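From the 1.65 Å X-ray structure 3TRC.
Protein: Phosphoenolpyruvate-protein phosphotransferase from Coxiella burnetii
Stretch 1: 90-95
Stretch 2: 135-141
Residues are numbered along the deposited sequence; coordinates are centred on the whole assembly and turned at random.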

# COMPACT_ATOMS: atom_id res chain seq x y z
N ILE A 90 -9.56 15.11 8.70
CA ILE A 90 -10.40 15.62 9.77
C ILE A 90 -11.07 14.42 10.44
O ILE A 90 -11.76 13.63 9.79
CB ILE A 90 -11.46 16.62 9.26
CG1 ILE A 90 -10.77 17.81 8.59
CG2 ILE A 90 -12.34 17.10 10.41
CD1 ILE A 90 -11.74 18.89 8.11
N ASN A 91 -10.82 14.27 11.73
CA ASN A 91 -11.24 13.11 12.51
C ASN A 91 -12.07 13.60 13.70
O ASN A 91 -11.52 14.23 14.62
CB ASN A 91 -9.99 12.37 12.99
CG ASN A 91 -10.28 11.02 13.61
OD1 ASN A 91 -11.40 10.73 14.03
ND2 ASN A 91 -9.25 10.18 13.68
N LEU A 92 -13.37 13.34 13.68
CA LEU A 92 -14.28 13.88 14.68
C LEU A 92 -15.16 12.81 15.30
O LEU A 92 -15.48 11.81 14.66
CB LEU A 92 -15.17 14.95 14.05
CG LEU A 92 -14.45 16.06 13.28
CD1 LEU A 92 -15.43 16.86 12.43
CD2 LEU A 92 -13.69 16.96 14.23
N ALA A 93 -15.57 13.02 16.55
CA ALA A 93 -16.49 12.12 17.22
C ALA A 93 -17.95 12.44 16.89
O ALA A 93 -18.81 11.55 16.92
CB ALA A 93 -16.28 12.16 18.72
N ASP A 94 -18.24 13.70 16.59
CA ASP A 94 -19.61 14.10 16.29
C ASP A 94 -19.65 15.19 15.21
O ASP A 94 -19.75 16.38 15.50
CB ASP A 94 -20.30 14.60 17.56
CG ASP A 94 -21.80 14.38 17.54
OD1 ASP A 94 -22.39 14.23 16.45
OD2 ASP A 94 -22.41 14.38 18.63
N ALA A 95 -19.58 14.75 13.95
CA ALA A 95 -19.51 15.66 12.81
C ALA A 95 -20.60 16.73 12.76
O ALA A 95 -20.32 17.88 12.46
CB ALA A 95 -19.48 14.87 11.49
N LEU A 135 -22.13 5.35 13.20
CA LEU A 135 -23.25 5.77 14.02
C LEU A 135 -22.81 6.19 15.42
O LEU A 135 -23.38 7.12 16.00
CB LEU A 135 -24.27 4.63 14.11
CG LEU A 135 -24.90 4.21 12.78
CD1 LEU A 135 -25.56 2.84 12.91
CD2 LEU A 135 -25.89 5.25 12.29
N GLU A 136 -21.79 5.53 15.96
CA GLU A 136 -21.29 5.86 17.29
C GLU A 136 -20.67 7.24 17.25
O GLU A 136 -20.07 7.63 16.25
CB GLU A 136 -20.24 4.85 17.76
CG GLU A 136 -20.77 3.44 17.98
CD GLU A 136 -21.38 3.24 19.35
OE1 GLU A 136 -21.10 4.06 20.25
OE2 GLU A 136 -22.13 2.26 19.53
N SER A 137 -20.81 7.99 18.34
CA SER A 137 -20.16 9.29 18.45
C SER A 137 -18.73 9.11 18.95
O SER A 137 -18.37 9.58 20.03
CB SER A 137 -20.96 10.22 19.37
OG SER A 137 -22.22 10.55 18.80
N HIS A 138 -17.93 8.40 18.15
CA HIS A 138 -16.54 8.13 18.48
C HIS A 138 -15.69 8.61 17.33
O HIS A 138 -16.03 8.37 16.17
CB HIS A 138 -16.30 6.62 18.60
CG HIS A 138 -16.98 5.98 19.77
ND1 HIS A 138 -16.90 4.63 20.03
CD2 HIS A 138 -17.75 6.51 20.74
CE1 HIS A 138 -17.59 4.36 21.12
NE2 HIS A 138 -18.12 5.48 21.57
N HIS A 139 -14.57 9.24 17.63
CA HIS A 139 -13.62 9.50 16.56
C HIS A 139 -12.95 8.18 16.17
O HIS A 139 -13.20 7.14 16.78
CB HIS A 139 -12.60 10.56 16.96
CG HIS A 139 -11.62 10.11 17.99
ND1 HIS A 139 -11.87 10.20 19.34
CD2 HIS A 139 -10.39 9.57 17.87
CE1 HIS A 139 -10.82 9.73 20.01
NE2 HIS A 139 -9.91 9.34 19.14
N PHE A 140 -12.11 8.23 15.14
CA PHE A 140 -11.41 7.05 14.68
C PHE A 140 -10.02 6.95 15.32
O PHE A 140 -9.30 7.94 15.39
CB PHE A 140 -11.33 7.02 13.15
CG PHE A 140 -12.67 6.76 12.50
CD1 PHE A 140 -12.99 5.50 12.02
CD2 PHE A 140 -13.61 7.78 12.40
CE1 PHE A 140 -14.22 5.26 11.43
CE2 PHE A 140 -14.84 7.55 11.81
CZ PHE A 140 -15.15 6.28 11.33
N ALA A 141 -9.68 5.76 15.79
CA ALA A 141 -8.44 5.59 16.53
C ALA A 141 -7.22 5.74 15.63
O ALA A 141 -7.33 5.73 14.41
CB ALA A 141 -8.43 4.23 17.23
O HOH W 1 -24.05 11.95 19.82

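Two conventional hydrogen bonds join the stretches directly, and both use the side-chain amide of N91. F140 N donates to N91 OD1 at 2.8 Å with an N-H...O angle of 169°, while N91 ND2 donates to F140 O at 2.8 Å and 158°. Short distances and nearly straight angles support both assignments. Because the two ends of one amide serve the N-H and C=O of one residue, the side chain acts as a two-point clamp on the F140 backbone; its CA-to-CB bond points toward stretch 2, and chi1 is t (-170°).

Weaker polar contacts involve CA-H groups. H139 CA lies 3.5 Å from L92 O, with an angle at H of 148°; S137 CA approaches A93 O more closely, at 3.0 Å, but the 124° angle is less favourable. Proximity alone is insufficient evidence for a hydrogen bond: A93 O and H138 N are 3.5 Å apart, yet the angle is poor.

One water bridges the side chains of D94 and S137. It donates to D94 OD2 at 3.2 Å and lies 2.5 Å from S137 OG, whereas D94 OD2 and S137 OG are themselves 3.8 Å apart.

Packing completes the contact: A93 CA sits 3.5 Å from H139 N, and N91 OD1 is 3.2 Å from H139 CB.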